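Local coordinates for glycosyl hydrolase, family 38 (Enterococcus faecalis, PDB 5KBP), which probably hydrolyses alpha-mannosidic linkages in carbohydrates as a metal-binding family 38 glycoside hydrolase, at residues Y25-D37 against T58-E70. Sequence-based numbering, arbitrary orientation.
Sequences YEEHHMRLIELVD and TIILDDYLQVRPE. With SO4 (sulfate ion), chain C.
Two helices of the family 38 N-terminal domain cross almost at right angles here, with short-segment axes 9.6 Å apart at 98°. Between them Val36 of helix 25-45 packs on Tyr64 of helix 59-65. Val36 CG1 stands over the centre of the Tyr64 ring in a CH-pi contact, 3.4 Å from the centroid. With Tyr64 CG anti to the backbone N (chi1 176°), the phenol reaches Val36 and Asp37. Tyr64 OH donates to Asp37 OD1, although the modelled 2.4 Å is doubtfully short. Asp37 OD1 meets the ring at its edge, in the ring plane. The same oxygen takes a weak bond from Arg68 NH1 at 2.9 Å, part of a salt bridge. The other terminal nitrogen of Arg68, NH2, bonds to sulfate O2 at 3.0 Å. The sulfate, probably from the crystallisation liquor, is also held by Lys71. Asp338 of the second subunit pairs with Arg68 NE.

At the other end, His29 NE2 gives a nearly straight bond to Asp63 O (2.6 Å, 167°). The acceptor lies in the imidazole plane, but the donor sits above the carbonyl plane. Glu26 OE2 accepts from His29 ND1, while Tyr25 OH lies over one face of the ring. The Asp63 carboxylate instead pairs with Arg19, and Glu26 OE1 bonds to Tyr342 of the second subunit.

Ile33 CD1 fills the middle, touching Tyr64 CD1 and Val67 CB. Leu32 CD1 rests on Ile60 CG2. Thus an apolar centre separates two polar ends. Both His29 nitrogens face acceptors, which fixes the ring's rotation and is consistent with a doubly protonated imidazole.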
ATOM      1  N   TYR A  25       5.688  -8.838  -2.591  1.00 34.82           N
ATOM      2  CA  TYR A  25       6.815  -8.008  -3.012  1.00 36.93           C
ATOM      3  C   TYR A  25       8.027  -8.191  -2.108  1.00 35.32           C
ATOM      4  O   TYR A  25       9.152  -8.377  -2.585  1.00 47.15           O
ATOM      5  CB  TYR A  25       6.410  -6.535  -3.047  1.00 38.63           C
ATOM      6  CG  TYR A  25       7.611  -5.616  -3.079  1.00 43.72           C
ATOM      7  CD1 TYR A  25       8.392  -5.511  -4.221  1.00 46.58           C
ATOM      8  CD2 TYR A  25       7.977  -4.874  -1.962  1.00 36.89           C
ATOM      9  CE1 TYR A  25       9.500  -4.685  -4.257  1.00 44.11           C
ATOM     10  CE2 TYR A  25       9.086  -4.043  -1.989  1.00 30.23           C
ATOM     11  CZ  TYR A  25       9.844  -3.953  -3.140  1.00 43.18           C
ATOM     12  OH  TYR A  25      10.946  -3.129  -3.178  1.00 51.53           O
ATOM     13  N   GLU A  26       7.816  -8.142  -0.791  1.00 38.85           N
ATOM     14  CA  GLU A  26       8.946  -8.181   0.130  1.00 41.00           C
ATOM     15  C   GLU A  26       9.636  -9.540   0.132  1.00 42.29           C
ATOM     16  O   GLU A  26      10.826  -9.623   0.456  1.00 45.59           O
ATOM     17  CB  GLU A  26       8.492  -7.809   1.539  1.00 37.69           C
ATOM     18  CG  GLU A  26       8.091  -6.348   1.700  1.00 48.16           C
ATOM     19  CD  GLU A  26       9.257  -5.380   1.535  1.00 56.11           C
ATOM     20  OE1 GLU A  26       8.999  -4.165   1.398  1.00 49.98           O
ATOM     21  OE2 GLU A  26      10.425  -5.824   1.549  1.00 56.22           O
ATOM     22  N   GLU A  27       8.917 -10.608  -0.221  1.00 32.70           N
ATOM     23  CA  GLU A  27       9.565 -11.910  -0.356  1.00 37.86           C
ATOM     24  C   GLU A  27      10.588 -11.892  -1.485  1.00 45.30           C
ATOM     25  O   GLU A  27      11.703 -12.403  -1.329  1.00 52.60           O
ATOM     26  CB  GLU A  27       8.518 -13.000  -0.583  1.00 37.19           C
ATOM     27  CG  GLU A  27       7.582 -13.233   0.600  1.00 52.41           C
ATOM     28  CD  GLU A  27       8.223 -14.051   1.706  1.00 62.18           C
ATOM     29  OE1 GLU A  27       9.264 -14.688   1.444  1.00 61.50           O
ATOM     30  OE2 GLU A  27       7.686 -14.060   2.834  1.00 61.68           O
ATOM     31  N   HIS A  28      10.228 -11.302  -2.629  1.00 41.44           N
ATOM     32  CA  HIS A  28      11.208 -11.089  -3.688  1.00 33.18           C
ATOM     33  C   HIS A  28      12.266 -10.079  -3.260  1.00 37.30           C
ATOM     34  O   HIS A  28      13.448 -10.233  -3.587  1.00 45.05           O
ATOM     35  CB  HIS A  28      10.520 -10.611  -4.967  1.00 30.48           C
ATOM     36  CG  HIS A  28       9.628 -11.632  -5.599  1.00 40.31           C
ATOM     37  ND1 HIS A  28      10.107 -12.804  -6.145  1.00 51.83           N
ATOM     38  CD2 HIS A  28       8.287 -11.648  -5.790  1.00 49.19           C
ATOM     39  CE1 HIS A  28       9.098 -13.501  -6.636  1.00 53.66           C
ATOM     40  NE2 HIS A  28       7.984 -12.821  -6.436  1.00 50.83           N
ATOM     41  N   HIS A  29      11.856  -9.040  -2.528  1.00 33.51           N
ATOM     42  CA  HIS A  29      12.779  -7.973  -2.161  1.00 32.70           C
ATOM     43  C   HIS A  29      13.884  -8.479  -1.244  1.00 34.21           C
ATOM     44  O   HIS A  29      15.055  -8.118  -1.414  1.00 36.67           O
ATOM     45  CB  HIS A  29      12.015  -6.830  -1.493  1.00 35.87           C
ATOM     46  CG  HIS A  29      12.846  -5.612  -1.242  1.00 43.07           C
ATOM     47  ND1 HIS A  29      12.490  -4.648  -0.324  1.00 46.59           N
ATOM     48  CD2 HIS A  29      14.012  -5.198  -1.791  1.00 42.93           C
ATOM     49  CE1 HIS A  29      13.403  -3.693  -0.317  1.00 43.78           C
ATOM     50  NE2 HIS A  29      14.338  -4.002  -1.197  1.00 42.10           N
ATOM     51  N   MET A  30      13.535  -9.315  -0.263  1.00 35.85           N
ATOM     52  CA  MET A  30      14.550  -9.852   0.637  1.00 41.78           C
ATOM     53  C   MET A  30      15.501 -10.795  -0.087  1.00 38.46           C
ATOM     54  O   MET A  30      16.655 -10.951   0.332  1.00 40.89           O
ATOM     55  CB  MET A  30      13.888 -10.561   1.817  1.00 35.57           C
ATOM     56  CG  MET A  30      13.104  -9.642   2.743  1.00 41.23           C
ATOM     57  SD  MET A  30      14.099  -8.317   3.457  1.00 43.58           S
ATOM     58  CE  MET A  30      13.608  -6.924   2.440  1.00 32.27           C
ATOM     59  N   ARG A  31      15.041 -11.430  -1.165  1.00 38.68           N
ATOM     60  CA  ARG A  31      15.932 -12.241  -1.983  1.00 43.83           C
ATOM     61  C   ARG A  31      16.790 -11.386  -2.905  1.00 44.22           C
ATOM     62  O   ARG A  31      17.872 -11.820  -3.314  1.00 47.47           O
ATOM     63  CB  ARG A  31      15.123 -13.255  -2.790  1.00 34.62           C
ATOM     64  CG  ARG A  31      14.609 -14.414  -1.951  1.00 38.68           C
ATOM     65  CD  ARG A  31      13.622 -15.287  -2.704  1.00 33.41           C
ATOM     66  NE  ARG A  31      13.228 -16.445  -1.906  1.00 41.28           N
ATOM     67  CZ  ARG A  31      12.236 -16.443  -1.021  1.00 43.13           C
ATOM     68  NH1 ARG A  31      11.529 -15.340  -0.812  1.00 35.57           N
ATOM     69  NH2 ARG A  31      11.950 -17.546  -0.340  1.00 37.54           N
ATOM     70  N   LEU A  32      16.332 -10.175  -3.235  1.00 42.03           N
ATOM     71  CA  LEU A  32      17.173  -9.246  -3.981  1.00 38.90           C
ATOM     72  C   LEU A  32      18.368  -8.803  -3.147  1.00 37.74           C
ATOM     73  O   LEU A  32      19.461  -8.587  -3.683  1.00 37.59           O
ATOM     74  CB  LEU A  32      16.352  -8.037  -4.430  1.00 49.00           C
ATOM     75  CG  LEU A  32      17.079  -7.016  -5.306  1.00 53.07           C
ATOM     76  CD1 LEU A  32      17.467  -7.638  -6.637  1.00 56.17           C
ATOM     77  CD2 LEU A  32      16.234  -5.765  -5.519  1.00 52.43           C
ATOM     78  N   ILE A  33      18.177  -8.665  -1.832  1.00 39.39           N
ATOM     79  CA  ILE A  33      19.280  -8.283  -0.956  1.00 41.64           C
ATOM     80  C   ILE A  33      20.351  -9.365  -0.956  1.00 45.69           C
ATOM     81  O   ILE A  33      21.551  -9.072  -0.994  1.00 52.91           O
ATOM     82  CB  ILE A  33      18.761  -8.004   0.467  1.00 39.35           C
ATOM     83  CG1 ILE A  33      17.582  -7.028   0.420  1.00 41.82           C
ATOM     84  CG2 ILE A  33      19.876  -7.455   1.343  1.00 36.15           C
ATOM     85  CD1 ILE A  33      17.921  -5.692  -0.193  1.00 38.00           C
ATOM     86  N   GLU A  34      19.932 -10.633  -0.912  1.00 43.16           N
ATOM     87  CA  GLU A  34      20.889 -11.733  -0.953  1.00 50.04           C
ATOM     88  C   GLU A  34      21.663 -11.742  -2.267  1.00 44.11           C
ATOM     89  O   GLU A  34      22.876 -11.984  -2.279  1.00 42.24           O
ATOM     90  CB  GLU A  34      20.167 -13.065  -0.753  1.00 54.26           C
ATOM     91  CG  GLU A  34      19.594 -13.263   0.642  1.00 70.34           C
ATOM     92  CD  GLU A  34      18.848 -14.574   0.786  1.00 82.33           C
ATOM     93  OE1 GLU A  34      18.555 -15.213  -0.248  1.00 83.23           O
ATOM     94  OE2 GLU A  34      18.551 -14.967   1.933  1.00 82.66           O
ATOM     95  N   LEU A  35      20.978 -11.474  -3.381  1.00 34.76           N
ATOM     96  CA  LEU A  35      21.637 -11.493  -4.683  1.00 33.29           C
ATOM     97  C   LEU A  35      22.710 -10.413  -4.773  1.00 42.79           C
ATOM     98  O   LEU A  35      23.859 -10.694  -5.135  1.00 46.48           O
ATOM     99  CB  LEU A  35      20.605 -11.316  -5.796  1.00 38.29           C
ATOM    100  CG  LEU A  35      21.173 -11.115  -7.202  1.00 38.37           C
ATOM    101  CD1 LEU A  35      21.904 -12.359  -7.674  1.00 44.79           C
ATOM    102  CD2 LEU A  35      20.074 -10.736  -8.178  1.00 32.39           C
ATOM    103  N   VAL A  36      22.352  -9.169  -4.444  1.00 38.49           N
ATOM    104  CA  VAL A  36      23.308  -8.070  -4.555  1.00 31.93           C
ATOM    105  C   VAL A  36      24.442  -8.231  -3.550  1.00 40.67           C
ATOM    106  O   VAL A  36      25.590  -7.873  -3.842  1.00 45.33           O
ATOM    107  CB  VAL A  36      22.583  -6.721  -4.391  1.00 38.08           C
ATOM    108  CG1 VAL A  36      23.575  -5.563  -4.436  1.00 36.10           C
ATOM    109  CG2 VAL A  36      21.525  -6.558  -5.473  1.00 30.25           C
ATOM    110  N   ASP A  37      24.155  -8.771  -2.363  1.00 36.51           N
ATOM    111  CA  ASP A  37      25.224  -9.055  -1.408  1.00 44.97           C
ATOM    112  C   ASP A  37      26.249 -10.010  -2.002  1.00 49.06           C
ATOM    113  O   ASP A  37      27.460  -9.823  -1.826  1.00 48.42           O
ATOM    114  CB  ASP A  37      24.650  -9.635  -0.115  1.00 45.09           C
ATOM    115  CG  ASP A  37      23.983  -8.590   0.754  1.00 54.39           C
ATOM    116  OD1 ASP A  37      24.241  -7.386   0.546  1.00 57.31           O
ATOM    117  OD2 ASP A  37      23.209  -8.975   1.654  1.00 51.84           O
ATOM    118  N   THR A  58      17.721   0.500 -13.051  1.00 47.74           N
ATOM    119  CA  THR A  58      18.441   1.157 -11.965  1.00 41.07           C
ATOM    120  C   THR A  58      17.720   1.064 -10.626  1.00 43.69           C
ATOM    121  O   THR A  58      18.341   1.336  -9.591  1.00 41.32           O
ATOM    122  CB  THR A  58      18.676   2.632 -12.304  1.00 37.77           C
ATOM    123  OG1 THR A  58      17.414   3.294 -12.449  1.00 44.10           O
ATOM    124  CG2 THR A  58      19.462   2.770 -13.599  1.00 36.68           C
ATOM    125  N   ILE A  59      16.435   0.694 -10.613  1.00 40.61           N
ATOM    126  CA  ILE A  59      15.693   0.631  -9.357  1.00 39.23           C
ATOM    127  C   ILE A  59      16.226  -0.463  -8.440  1.00 45.66           C
ATOM    128  O   ILE A  59      15.953  -0.442  -7.234  1.00 46.34           O
ATOM    129  CB  ILE A  59      14.189   0.430  -9.628  1.00 45.77           C
ATOM    130  CG1 ILE A  59      13.361   0.872  -8.419  1.00 40.63           C
ATOM    131  CG2 ILE A  59      13.892  -1.023  -9.969  1.00 27.47           C
ATOM    132  CD1 ILE A  59      11.871   0.667  -8.592  1.00 38.35           C
ATOM    133  N   ILE A  60      16.986  -1.420  -8.979  1.00 42.20           N
ATOM    134  CA  ILE A  60      17.592  -2.454  -8.144  1.00 31.93           C
ATOM    135  C   ILE A  60      18.561  -1.830  -7.149  1.00 39.82           C
ATOM    136  O   ILE A  60      18.638  -2.247  -5.987  1.00 43.48           O
ATOM    137  CB  ILE A  60      18.282  -3.513  -9.028  1.00 38.70           C
ATOM    138  CG1 ILE A  60      17.244  -4.266  -9.866  1.00 33.74           C
ATOM    139  CG2 ILE A  60      19.102  -4.480  -8.182  1.00 37.53           C
ATOM    140  CD1 ILE A  60      17.840  -5.321 -10.770  1.00 35.13           C
ATOM    141  N   LEU A  61      19.306  -0.811  -7.586  1.00 42.23           N
ATOM    142  CA  LEU A  61      20.197  -0.102  -6.673  1.00 43.44           C
ATOM    143  C   LEU A  61      19.411   0.580  -5.559  1.00 45.57           C
ATOM    144  O   LEU A  61      19.811   0.537  -4.389  1.00 42.51           O
ATOM    145  CB  LEU A  61      21.026   0.926  -7.446  1.00 39.61           C
ATOM    146  CG  LEU A  61      21.854   0.421  -8.629  1.00 36.95           C
ATOM    147  CD1 LEU A  61      22.369   1.586  -9.453  1.00 51.62           C
ATOM    148  CD2 LEU A  61      23.011  -0.432  -8.138  1.00 30.64           C
ATOM    149  N   ASP A  62      18.287   1.212  -5.905  1.00 41.07           N
ATOM    150  CA  ASP A  62      17.474   1.888  -4.898  1.00 43.15           C
ATOM    151  C   ASP A  62      16.852   0.892  -3.927  1.00 45.95           C
ATOM    152  O   ASP A  62      16.853   1.121  -2.712  1.00 47.74           O
ATOM    153  CB  ASP A  62      16.386   2.722  -5.578  1.00 49.64           C
ATOM    154  CG  ASP A  62      16.955   3.828  -6.441  1.00 62.12           C
ATOM    155  OD1 ASP A  62      18.087   4.275  -6.163  1.00 66.13           O
ATOM    156  OD2 ASP A  62      16.270   4.253  -7.396  1.00 62.34           O
ATOM    157  N   ASP A  63      16.317  -0.217  -4.446  1.00 40.29           N
ATOM    158  CA  ASP A  63      15.682  -1.206  -3.582  1.00 41.39           C
ATOM    159  C   ASP A  63      16.684  -1.862  -2.643  1.00 38.82           C
ATOM    160  O   ASP A  63      16.316  -2.278  -1.540  1.00 45.12           O
ATOM    161  CB  ASP A  63      14.978  -2.268  -4.426  1.00 39.35           C
ATOM    162  CG  ASP A  63      13.843  -1.698  -5.255  1.00 55.00           C
ATOM    163  OD1 ASP A  63      13.281  -0.656  -4.858  1.00 55.68           O
ATOM    164  OD2 ASP A  63      13.508  -2.296  -6.300  1.00 49.84           O
ATOM    165  N   TYR A  64      17.948  -1.961  -3.058  1.00 41.17           N
ATOM    166  CA  TYR A  64      18.965  -2.571  -2.212  1.00 40.73           C
ATOM    167  C   TYR A  64      19.409  -1.628  -1.101  1.00 43.48           C
ATOM    168  O   TYR A  64      19.604  -2.057   0.042  1.00 46.11           O
ATOM    169  CB  TYR A  64      20.165  -2.996  -3.062  1.00 40.07           C
ATOM    170  CG  TYR A  64      21.324  -3.568  -2.272  1.00 39.55           C
ATOM    171  CD1 TYR A  64      21.270  -4.856  -1.753  1.00 43.20           C
ATOM    172  CD2 TYR A  64      22.479  -2.826  -2.059  1.00 37.42           C
ATOM    173  CE1 TYR A  64      22.332  -5.385  -1.037  1.00 43.85           C
ATOM    174  CE2 TYR A  64      23.545  -3.346  -1.343  1.00 43.51           C
ATOM    175  CZ  TYR A  64      23.466  -4.626  -0.835  1.00 46.16           C
ATOM    176  OH  TYR A  64      24.523  -5.150  -0.123  1.00 43.61           O
ATOM    177  N   LEU A  65      19.564  -0.341  -1.414  1.00 44.28           N
ATOM    178  CA  LEU A  65      20.083   0.610  -0.441  1.00 43.51           C
ATOM    179  C   LEU A  65      19.043   1.059   0.574  1.00 46.46           C
ATOM    180  O   LEU A  65      19.417   1.580   1.630  1.00 47.07           O
ATOM    181  CB  LEU A  65      20.663   1.831  -1.156  1.00 38.32           C
ATOM    182  CG  LEU A  65      21.960   1.569  -1.919  1.00 49.95           C
ATOM    183  CD1 LEU A  65      22.557   2.876  -2.391  1.00 55.35           C
ATOM    184  CD2 LEU A  65      22.947   0.811  -1.048  1.00 53.48           C
ATOM    185  N   GLN A  66      17.752   0.877   0.292  1.00 35.17           N
ATOM    186  CA  GLN A  66      16.754   1.219   1.297  1.00 52.58           C
ATOM    187  C   GLN A  66      16.722   0.207   2.435  1.00 46.61           C
ATOM    188  O   GLN A  66      16.219   0.525   3.518  1.00 43.66           O
ATOM    189  CB  GLN A  66      15.366   1.355   0.661  1.00 54.55           C
ATOM    190  CG  GLN A  66      14.717   0.054   0.228  1.00 60.66           C
ATOM    191  CD  GLN A  66      13.227   0.215  -0.005  1.00 71.31           C
ATOM    192  OE1 GLN A  66      12.594   1.113   0.554  1.00 69.35           O
ATOM    193  NE2 GLN A  66      12.659  -0.651  -0.834  1.00 75.62           N
ATOM    194  N   VAL A  67      17.255  -0.994   2.215  1.00 46.00           N
ATOM    195  CA  VAL A  67      17.411  -1.973   3.288  1.00 38.22           C
ATOM    196  C   VAL A  67      18.812  -1.927   3.884  1.00 40.77           C
ATOM    197  O   VAL A  67      18.979  -2.072   5.098  1.00 42.99           O
ATOM    198  CB  VAL A  67      17.072  -3.386   2.774  1.00 40.22           C
ATOM    199  CG1 VAL A  67      17.165  -4.398   3.905  1.00 38.75           C
ATOM    200  CG2 VAL A  67      15.689  -3.406   2.169  1.00 45.76           C
ATOM    201  N   ARG A  68      19.836  -1.723   3.052  1.00 37.33           N
ATOM    202  CA  ARG A  68      21.230  -1.676   3.489  1.00 45.51           C
ATOM    203  C   ARG A  68      21.847  -0.343   3.076  1.00 46.81           C
ATOM    204  O   ARG A  68      22.663  -0.285   2.145  1.00 43.46           O
ATOM    205  CB  ARG A  68      22.032  -2.839   2.908  1.00 44.84           C
ATOM    206  CG  ARG A  68      21.359  -4.193   3.034  1.00 49.23           C
ATOM    207  CD  ARG A  68      22.391  -5.302   2.997  1.00 52.96           C
ATOM    208  NE  ARG A  68      23.253  -5.254   4.173  1.00 59.24           N
ATOM    209  CZ  ARG A  68      24.356  -5.979   4.324  1.00 57.55           C
ATOM    210  NH1 ARG A  68      24.743  -6.811   3.368  1.00 55.83           N
ATOM    211  NH2 ARG A  68      25.075  -5.868   5.432  1.00 60.15           N
ATOM    212  N   PRO A  69      21.492   0.748   3.761  1.00 45.16           N
ATOM    213  CA  PRO A  69      22.006   2.063   3.346  1.00 44.22           C
ATOM    214  C   PRO A  69      23.499   2.228   3.565  1.00 52.11           C
ATOM    215  O   PRO A  69      24.134   2.999   2.836  1.00 52.73           O
ATOM    216  CB  PRO A  69      21.196   3.041   4.206  1.00 36.24           C
ATOM    217  CG  PRO A  69      20.826   2.253   5.412  1.00 45.20           C
ATOM    218  CD  PRO A  69      20.613   0.842   4.938  1.00 51.15           C
ATOM    219  N   GLU A  70      24.083   1.528   4.537  1.00 46.68           N
ATOM    220  CA  GLU A  70      25.511   1.661   4.796  1.00 54.62           C
ATOM    221  C   GLU A  70      26.375   0.951   3.761  1.00 49.34           C
ATOM    222  O   GLU A  70      27.604   0.991   3.877  1.00 52.32           O
ATOM    223  CB  GLU A  70      25.839   1.141   6.198  1.00 59.26           C
ATOM    224  CG  GLU A  70      25.292   2.019   7.314  1.00 79.68           C
ATOM    225  CD  GLU A  70      25.642   1.501   8.695  1.00102.80           C
ATOM    226  OE1 GLU A  70      24.959   1.890   9.665  1.00109.34           O
ATOM    227  OE2 GLU A  70      26.598   0.706   8.811  1.00109.02           O
TER
HETATM  228  S   SO4 C 901      28.260  -7.453   5.220  0.93100.38           S
HETATM  229  O1  SO4 C 901      28.304  -5.994   5.185  0.93 99.87           O
HETATM  230  O2  SO4 C 901      27.172  -7.889   6.091  0.93101.39           O
HETATM  231  O3  SO4 C 901      29.527  -7.962   5.736  0.93102.23           O
HETATM  232  O4  SO4 C 901      28.042  -7.967   3.871  0.93 89.14           O